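Local coordinates for protein DNA helicase RecQ (Deinococcus radiodurans, PDB 4Q48) that probably couples ATP hydrolysis to unwinding of duplex DNA by 3'-5' translocation, this chain being the catalytic core of a longer RecQ helicase, at residues A[56-61]-A[116-120]; A[141-147]-A[174-180]. All coordinates share one frame; numbering follows the deposited sequence.

Contact 1 (A[56-61]-A[116-120]); sequences YQLPSL and DLLYV
Tyr56 and Tyr119 meet through their hydroxyls where helix 50-62, the helix that begins within the P-loop of this RecA-like helicase domain, packs on strand 117-120 of the parallel sheet. The two side chains cross at about a right angle, and Tyr119 OH comes in at the edge of the Tyr56 ring, in its plane, to share a hydrogen bond of 3.1 Å with Tyr56 OH. Gln57, its chain extended beyond CG, brings NE2 to the same oxygen at 3.3 Å; amide and ring planes stand 89° apart. Tyr119 OH is thus gripped by two neighbouring residues of the helix, and a phenylalanine in place of Tyr119 would probably leave Tyr56 OH and Gln57 NE2 without this common partner. Leu117 lies across Gln57, with CD1 3.8 Å from Gln57 CG, while its other methyl, CD2, faces Ser60. At the end of the contact, Leu61 CD2 rests 3.7 Å from Asp116 CB, and the Asp116 carboxylate turns to a salt bridge with Arg90. Ser60 OG, beside its own backbone N (chi1 -60°), folds back on the helix and reaches Tyr56 O at 2.7 Å, on the opposite face of that carbonyl from Ser60 N.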
ATOM      1  N   TYR A  56     -16.876  -5.365  -7.146  1.00 47.17           N
ATOM      2  CA  TYR A  56     -17.470  -4.883  -8.376  1.00 44.48           C
ATOM      3  C   TYR A  56     -18.178  -5.994  -9.127  1.00 46.76           C
ATOM      4  O   TYR A  56     -19.154  -5.743  -9.823  1.00 53.21           O
ATOM      5  CB  TYR A  56     -16.438  -4.203  -9.275  1.00 47.43           C
ATOM      6  CG  TYR A  56     -15.281  -5.055  -9.714  1.00 48.65           C
ATOM      7  CD1 TYR A  56     -15.418  -5.989 -10.734  1.00 44.28           C
ATOM      8  CD2 TYR A  56     -14.026  -4.889  -9.140  1.00 48.04           C
ATOM      9  CE1 TYR A  56     -14.335  -6.765 -11.144  1.00 50.53           C
ATOM     10  CE2 TYR A  56     -12.940  -5.655  -9.544  1.00 51.44           C
ATOM     11  CZ  TYR A  56     -13.093  -6.590 -10.542  1.00 51.55           C
ATOM     12  OH  TYR A  56     -12.001  -7.339 -10.938  1.00 49.09           O
ATOM     13  N   GLN A  57     -17.689  -7.218  -8.997  1.00 48.70           N
ATOM     14  CA  GLN A  57     -18.281  -8.362  -9.686  1.00 45.10           C
ATOM     15  C   GLN A  57     -19.702  -8.623  -9.216  1.00 47.21           C
ATOM     16  O   GLN A  57     -20.601  -8.870 -10.013  1.00 48.18           O
ATOM     17  CB  GLN A  57     -17.432  -9.601  -9.445  1.00 43.61           C
ATOM     18  CG  GLN A  57     -16.112  -9.591 -10.181  1.00 46.47           C
ATOM     19  CD  GLN A  57     -15.219 -10.732  -9.759  1.00 46.75           C
ATOM     20  OE1 GLN A  57     -15.318 -11.238  -8.646  1.00 46.98           O
ATOM     21  NE2 GLN A  57     -14.367 -11.166 -10.658  1.00 49.76           N
ATOM     22  N   LEU A  58     -19.906  -8.544  -7.910  1.00 48.97           N
ATOM     23  CA  LEU A  58     -21.214  -8.799  -7.333  1.00 48.78           C
ATOM     24  C   LEU A  58     -22.182  -7.654  -7.680  1.00 49.43           C
ATOM     25  O   LEU A  58     -23.288  -7.912  -8.153  1.00 45.78           O
ATOM     26  CB  LEU A  58     -21.091  -9.015  -5.819  1.00 52.25           C
ATOM     27  CG  LEU A  58     -22.308  -9.426  -5.006  1.00 55.60           C
ATOM     28  CD1 LEU A  58     -23.162 -10.408  -5.763  1.00 59.87           C
ATOM     29  CD2 LEU A  58     -21.838 -10.042  -3.704  1.00 66.41           C
ATOM     30  N   PRO A  59     -21.770  -6.387  -7.456  1.00 48.62           N
ATOM     31  CA  PRO A  59     -22.638  -5.320  -7.960  1.00 45.83           C
ATOM     32  C   PRO A  59     -22.925  -5.437  -9.466  1.00 47.20           C
ATOM     33  O   PRO A  59     -24.049  -5.139  -9.873  1.00 50.17           O
ATOM     34  CB  PRO A  59     -21.839  -4.048  -7.656  1.00 51.47           C
ATOM     35  CG  PRO A  59     -20.983  -4.417  -6.498  1.00 49.05           C
ATOM     36  CD  PRO A  59     -20.612  -5.842  -6.718  1.00 47.21           C
ATOM     37  N   SER A  60     -21.956  -5.853 -10.280  1.00 41.89           N
ATOM     38  CA  SER A  60     -22.230  -6.028 -11.704  1.00 42.55           C
ATOM     39  C   SER A  60     -23.338  -7.075 -11.929  1.00 43.22           C
ATOM     40  O   SER A  60     -24.149  -6.961 -12.859  1.00 46.89           O
ATOM     41  CB  SER A  60     -20.962  -6.391 -12.471  1.00 41.96           C
ATOM     42  OG  SER A  60     -19.960  -5.373 -12.359  1.00 37.37           O
ATOM     43  N   LEU A  61     -23.418  -8.065 -11.054  1.00 43.18           N
ATOM     44  CA  LEU A  61     -24.486  -9.051 -11.179  1.00 46.18           C
ATOM     45  C   LEU A  61     -25.817  -8.501 -10.670  1.00 45.88           C
ATOM     46  O   LEU A  61     -26.896  -8.918 -11.108  1.00 45.52           O
ATOM     47  CB  LEU A  61     -24.144 -10.335 -10.429  1.00 42.89           C
ATOM     48  CG  LEU A  61     -22.983 -11.142 -11.002  1.00 45.38           C
ATOM     49  CD1 LEU A  61     -22.862 -12.469 -10.259  1.00 43.74           C
ATOM     50  CD2 LEU A  61     -23.095 -11.332 -12.516  1.00 35.36           C
ATOM     51  N   ASP A 116     -21.722 -10.174 -18.317  1.00 41.93           N
ATOM     52  CA  ASP A 116     -21.916  -9.647 -16.989  1.00 39.47           C
ATOM     53  C   ASP A 116     -20.751  -8.737 -16.658  1.00 36.07           C
ATOM     54  O   ASP A 116     -20.883  -7.746 -15.938  1.00 34.05           O
ATOM     55  CB  ASP A 116     -22.020 -10.776 -15.988  1.00 45.14           C
ATOM     56  CG  ASP A 116     -23.241 -11.597 -16.195  1.00 46.03           C
ATOM     57  OD1 ASP A 116     -24.351 -11.046 -15.980  1.00 44.06           O
ATOM     58  OD2 ASP A 116     -23.082 -12.790 -16.544  1.00 47.18           O
ATOM     59  N   LEU A 117     -19.595  -9.113 -17.183  1.00 36.09           N
ATOM     60  CA  LEU A 117     -18.375  -8.369 -16.965  1.00 36.27           C
ATOM     61  C   LEU A 117     -17.629  -8.211 -18.261  1.00 35.44           C
ATOM     62  O   LEU A 117     -17.600  -9.119 -19.089  1.00 38.97           O
ATOM     63  CB  LEU A 117     -17.476  -9.059 -15.938  1.00 40.36           C
ATOM     64  CG  LEU A 117     -18.077  -9.175 -14.554  1.00 37.40           C
ATOM     65  CD1 LEU A 117     -17.310 -10.201 -13.771  1.00 45.06           C
ATOM     66  CD2 LEU A 117     -18.073  -7.826 -13.881  1.00 35.03           C
ATOM     67  N   LEU A 118     -17.074  -7.031 -18.461  1.00 32.03           N
ATOM     68  CA  LEU A 118     -16.172  -6.808 -19.559  1.00 33.11           C
ATOM     69  C   LEU A 118     -14.858  -6.249 -19.029  1.00 39.23           C
ATOM     70  O   LEU A 118     -14.799  -5.151 -18.458  1.00 38.19           O
ATOM     71  CB  LEU A 118     -16.776  -5.863 -20.579  1.00 32.19           C
ATOM     72  CG  LEU A 118     -15.775  -5.642 -21.710  1.00 35.57           C
ATOM     73  CD1 LEU A 118     -15.617  -6.913 -22.512  1.00 38.31           C
ATOM     74  CD2 LEU A 118     -16.199  -4.510 -22.599  1.00 36.36           C
ATOM     75  N   TYR A 119     -13.800  -7.028 -19.187  1.00 42.55           N
ATOM     76  CA  TYR A 119     -12.466  -6.578 -18.819  1.00 43.33           C
ATOM     77  C   TYR A 119     -11.826  -5.866 -20.017  1.00 41.29           C
ATOM     78  O   TYR A 119     -11.744  -6.419 -21.118  1.00 42.31           O
ATOM     79  CB  TYR A 119     -11.633  -7.776 -18.332  1.00 48.07           C
ATOM     80  CG  TYR A 119     -12.021  -8.249 -16.940  1.00 44.52           C
ATOM     81  CD1 TYR A 119     -12.995  -9.222 -16.743  1.00 44.99           C
ATOM     82  CD2 TYR A 119     -11.444  -7.681 -15.826  1.00 43.65           C
ATOM     83  CE1 TYR A 119     -13.345  -9.631 -15.460  1.00 46.22           C
ATOM     84  CE2 TYR A 119     -11.779  -8.082 -14.565  1.00 43.44           C
ATOM     85  CZ  TYR A 119     -12.723  -9.046 -14.374  1.00 47.73           C
ATOM     86  OH  TYR A 119     -13.019  -9.396 -13.070  1.00 51.42           O
ATOM     87  N   VAL A 120     -11.376  -4.638 -19.809  1.00 37.20           N
ATOM     88  CA  VAL A 120     -10.894  -3.853 -20.925  1.00 38.59           C
ATOM     89  C   VAL A 120      -9.649  -3.058 -20.551  1.00 40.71           C
ATOM     90  O   VAL A 120      -9.623  -2.342 -19.561  1.00 46.22           O
ATOM     91  CB  VAL A 120     -12.019  -2.895 -21.433  1.00 43.48           C
ATOM     92  CG1 VAL A 120     -12.679  -2.174 -20.264  1.00 33.68           C
ATOM     93  CG2 VAL A 120     -11.505  -1.905 -22.475  1.00 43.34           C
TER

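Contact 2 (A[141-147]-A[174-180])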
ATOM      1  N   LEU A 141     -21.898  -0.484 -14.555  1.00 35.40           N
ATOM      2  CA  LEU A 141     -20.969   0.402 -13.849  1.00 34.61           C
ATOM      3  C   LEU A 141     -19.592   0.424 -14.481  1.00 33.97           C
ATOM      4  O   LEU A 141     -19.314  -0.301 -15.427  1.00 32.36           O
ATOM      5  CB  LEU A 141     -20.833  -0.020 -12.384  1.00 40.01           C
ATOM      6  CG  LEU A 141     -20.357  -1.469 -12.173  1.00 37.66           C
ATOM      7  CD1 LEU A 141     -18.825  -1.536 -11.908  1.00 36.43           C
ATOM      8  CD2 LEU A 141     -21.155  -2.171 -11.079  1.00 36.06           C
ATOM      9  N   PHE A 142     -18.740   1.280 -13.939  1.00 39.06           N
ATOM     10  CA  PHE A 142     -17.303   1.239 -14.187  1.00 36.34           C
ATOM     11  C   PHE A 142     -16.552   0.881 -12.910  1.00 40.63           C
ATOM     12  O   PHE A 142     -16.716   1.561 -11.888  1.00 44.01           O
ATOM     13  CB  PHE A 142     -16.810   2.581 -14.695  1.00 32.78           C
ATOM     14  CG  PHE A 142     -17.275   2.919 -16.064  1.00 36.08           C
ATOM     15  CD1 PHE A 142     -16.732   2.282 -17.167  1.00 36.57           C
ATOM     16  CD2 PHE A 142     -18.280   3.859 -16.259  1.00 38.79           C
ATOM     17  CE1 PHE A 142     -17.156   2.605 -18.461  1.00 37.24           C
ATOM     18  CE2 PHE A 142     -18.716   4.174 -17.527  1.00 39.36           C
ATOM     19  CZ  PHE A 142     -18.149   3.543 -18.638  1.00 40.44           C
ATOM     20  N   ALA A 143     -15.733  -0.172 -12.958  1.00 40.18           N
ATOM     21  CA  ALA A 143     -14.789  -0.466 -11.863  1.00 34.58           C
ATOM     22  C   ALA A 143     -13.393  -0.188 -12.329  1.00 39.03           C
ATOM     23  O   ALA A 143     -12.906  -0.840 -13.263  1.00 39.16           O
ATOM     24  CB  ALA A 143     -14.898  -1.885 -11.419  1.00 39.04           C
ATOM     25  N   ILE A 144     -12.743   0.782 -11.691  1.00 42.35           N
ATOM     26  CA  ILE A 144     -11.333   1.058 -11.969  1.00 40.48           C
ATOM     27  C   ILE A 144     -10.455   0.309 -10.951  1.00 48.28           C
ATOM     28  O   ILE A 144     -10.341   0.709  -9.788  1.00 47.17           O
ATOM     29  CB  ILE A 144     -11.041   2.569 -11.957  1.00 40.10           C
ATOM     30  CG1 ILE A 144     -11.770   3.261 -13.111  1.00 44.73           C
ATOM     31  CG2 ILE A 144      -9.581   2.838 -12.157  1.00 48.13           C
ATOM     32  CD1 ILE A 144     -13.038   4.004 -12.703  1.00 42.28           C
ATOM     33  N   ASP A 145      -9.888  -0.820 -11.387  1.00 53.50           N
ATOM     34  CA  ASP A 145      -9.007  -1.611 -10.535  1.00 56.80           C
ATOM     35  C   ASP A 145      -7.584  -1.092 -10.651  1.00 56.61           C
ATOM     36  O   ASP A 145      -7.186  -0.579 -11.707  1.00 52.91           O
ATOM     37  CB  ASP A 145      -9.041  -3.100 -10.889  1.00 53.66           C
ATOM     38  CG  ASP A 145      -8.738  -3.987  -9.679  1.00 62.77           C
ATOM     39  OD1 ASP A 145      -8.024  -3.511  -8.756  1.00 64.09           O
ATOM     40  OD2 ASP A 145      -9.215  -5.149  -9.646  1.00 58.71           O
ATOM     41  N   GLU A 146      -6.833  -1.246  -9.562  1.00 52.56           N
ATOM     42  CA  GLU A 146      -5.514  -0.639  -9.428  1.00 58.00           C
ATOM     43  C   GLU A 146      -5.523   0.852  -9.722  1.00 57.36           C
ATOM     44  O   GLU A 146      -4.707   1.340 -10.515  1.00 59.39           O
ATOM     45  CB  GLU A 146      -4.510  -1.353 -10.324  1.00 61.01           C
ATOM     46  CG  GLU A 146      -3.928  -2.580  -9.638  1.00 67.39           C
ATOM     47  CD  GLU A 146      -3.783  -3.736 -10.574  1.00 72.85           C
ATOM     48  OE1 GLU A 146      -4.305  -3.628 -11.703  1.00 78.55           O
ATOM     49  OE2 GLU A 146      -3.145  -4.743 -10.198  1.00 76.92           O
ATOM     50  N   ALA A 147      -6.442   1.565  -9.063  1.00 51.72           N
ATOM     51  CA  ALA A 147      -6.674   2.988  -9.306  1.00 48.71           C
ATOM     52  C   ALA A 147      -5.430   3.856  -9.079  1.00 63.74           C
ATOM     53  O   ALA A 147      -5.330   4.989  -9.579  1.00 64.14           O
ATOM     54  CB  ALA A 147      -7.806   3.474  -8.438  1.00 47.79           C
ATOM     55  N   LEU A 174     -23.560   6.873 -14.475  1.00 50.85           N
ATOM     56  CA  LEU A 174     -23.113   5.519 -14.102  1.00 46.83           C
ATOM     57  C   LEU A 174     -22.154   5.517 -12.907  1.00 44.21           C
ATOM     58  O   LEU A 174     -21.258   6.366 -12.820  1.00 45.77           O
ATOM     59  CB  LEU A 174     -22.446   4.831 -15.287  1.00 45.61           C
ATOM     60  CG  LEU A 174     -23.357   4.542 -16.486  1.00 47.87           C
ATOM     61  CD1 LEU A 174     -22.578   3.856 -17.595  1.00 44.76           C
ATOM     62  CD2 LEU A 174     -24.597   3.746 -16.109  1.00 44.57           C
ATOM     63  N   PRO A 175     -22.305   4.528 -12.008  1.00 46.51           N
ATOM     64  CA  PRO A 175     -21.456   4.397 -10.814  1.00 46.11           C
ATOM     65  C   PRO A 175     -19.989   4.139 -11.147  1.00 41.85           C
ATOM     66  O   PRO A 175     -19.705   3.438 -12.120  1.00 40.06           O
ATOM     67  CB  PRO A 175     -22.045   3.169 -10.092  1.00 43.12           C
ATOM     68  CG  PRO A 175     -23.397   3.010 -10.627  1.00 41.03           C
ATOM     69  CD  PRO A 175     -23.327   3.467 -12.059  1.00 45.04           C
ATOM     70  N   ARG A 176     -19.092   4.705 -10.343  1.00 44.09           N
ATOM     71  CA  ARG A 176     -17.653   4.472 -10.455  1.00 45.68           C
ATOM     72  C   ARG A 176     -17.128   3.873  -9.153  1.00 48.74           C
ATOM     73  O   ARG A 176     -17.207   4.522  -8.110  1.00 51.36           O
ATOM     74  CB  ARG A 176     -16.881   5.768 -10.703  1.00 41.22           C
ATOM     75  CG  ARG A 176     -16.657   6.144 -12.134  1.00 43.46           C
ATOM     76  CD  ARG A 176     -15.977   7.514 -12.247  1.00 56.68           C
ATOM     77  NE  ARG A 176     -16.495   8.522 -11.316  1.00 56.44           N
ATOM     78  CZ  ARG A 176     -17.631   9.187 -11.469  1.00 54.88           C
ATOM     79  NH1 ARG A 176     -18.403   8.950 -12.522  1.00 64.08           N
ATOM     80  NH2 ARG A 176     -18.000  10.078 -10.560  1.00 52.64           N
ATOM     81  N   VAL A 177     -16.574   2.667  -9.179  1.00 45.05           N
ATOM     82  CA  VAL A 177     -15.884   2.208  -7.976  1.00 46.85           C
ATOM     83  C   VAL A 177     -14.414   1.947  -8.300  1.00 43.29           C
ATOM     84  O   VAL A 177     -14.080   1.255  -9.269  1.00 45.10           O
ATOM     85  CB  VAL A 177     -16.549   0.948  -7.354  1.00 49.69           C
ATOM     86  CG1 VAL A 177     -16.519  -0.240  -8.314  1.00 43.57           C
ATOM     87  CG2 VAL A 177     -15.872   0.601  -6.054  1.00 47.44           C
ATOM     88  N   ALA A 178     -13.543   2.585  -7.530  1.00 44.39           N
ATOM     89  CA  ALA A 178     -12.096   2.463  -7.711  1.00 45.16           C
ATOM     90  C   ALA A 178     -11.522   1.664  -6.559  1.00 47.53           C
ATOM     91  O   ALA A 178     -11.787   1.949  -5.389  1.00 49.27           O
ATOM     92  CB  ALA A 178     -11.423   3.840  -7.816  1.00 43.73           C
ATOM     93  N   LEU A 179     -10.777   0.624  -6.885  1.00 46.33           N
ATOM     94  CA  LEU A 179     -10.235  -0.233  -5.848  1.00 44.94           C
ATOM     95  C   LEU A 179      -8.719  -0.302  -5.928  1.00 52.53           C
ATOM     96  O   LEU A 179      -8.150  -0.324  -7.030  1.00 57.18           O
ATOM     97  CB  LEU A 179     -10.835  -1.636  -5.956  1.00 50.68           C
ATOM     98  CG  LEU A 179     -12.331  -1.721  -6.276  1.00 48.64           C
ATOM     99  CD1 LEU A 179     -12.526  -1.931  -7.779  1.00 46.95           C
ATOM    100  CD2 LEU A 179     -12.998  -2.822  -5.481  1.00 47.73           C
ATOM    101  N   THR A 180      -8.046  -0.234  -4.786  1.00 51.67           N
ATOM    102  CA  THR A 180      -6.591  -0.357  -4.809  1.00 55.11           C
ATOM    103  C   THR A 180      -6.067  -1.157  -3.610  1.00 54.20           C
ATOM    104  O   THR A 180      -6.748  -1.310  -2.589  1.00 50.41           O
ATOM    105  CB  THR A 180      -5.888   1.032  -4.863  1.00 56.33           C
ATOM    106  OG1 THR A 180      -4.467   0.856  -4.993  1.00 53.86           O
ATOM    107  CG2 THR A 180      -6.202   1.866  -3.630  1.00 47.35           C
TER
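Leu174 opens the contact by laying CD1 3.9 Å from CE2 of Phe142, just before strand 176-180 runs parallel to strand 139-145 in a beta-alpha-beta unit whose helix is 165-170. The axes of the short strand segments come within 4.6 Å at their closest, 17° from parallel. Pro175 follows, its CB against Leu141 CB, and its carbonyl O takes the N-H of Phe142 in a nearly straight bond. Arg176 pairs with Phe142 on the face covered by helix 165-170, but its guanidinium runs away from strand 139-145, and NE bonds to Leu195 O. Val177 turns to the other face, which helix 50-62 covers; CG1, set between its backbone N and carbonyl carbon (chi1 62°), touches Ala143 CB at 3.9 Å. Its N and O bond to Phe142 O and Ile144 N, the alternating ladder of parallel strands. Ala178 returns to the Phe142 face and meets Ala147 CB at 3.7 Å, two small side chains, one of them the alanine of the DEAH box. Leu179 donates its N-H to Ile144 O and sits beside Asp145, the first residue of that box, whose OD1 forms a salt bridge with the P-loop Lys52. Leu179 O accepts from Ala147 N at 3.3 Å, the donor standing 37° out of the carbonyl plane. Thr180 closes the strand, its OG1 hydrogen-bonded to ND1 of His148, the last DEAH residue.

From the N terminus, helix 50-62 comes first, and contact 1 closes 54 intervening residues when strand 117-120 returns beside it. Contact 2 opens only afterwards and closes the shorter passage from strand 139-145 through helix 165-170 to strand 176-180, leaving the two in series, neither nested nor crossed. Both belong to one parallel sheet, in which strand 66-70 separates 117-120 from 139-145. Helix 50-62 spans that distance: Tyr56 CB packs 3.5 Å from Ala143 CB, Tyr56 CD2 lies 3.6 Å from Leu179 CD1, and Ser60 OG approaches Leu141 CD2. The helix carrying Lys52 and Ser53, which bind ADP in the nucleotide-bound protein, is thereby joined to strand 117-120 and packed on strands 139-145 and 176-180.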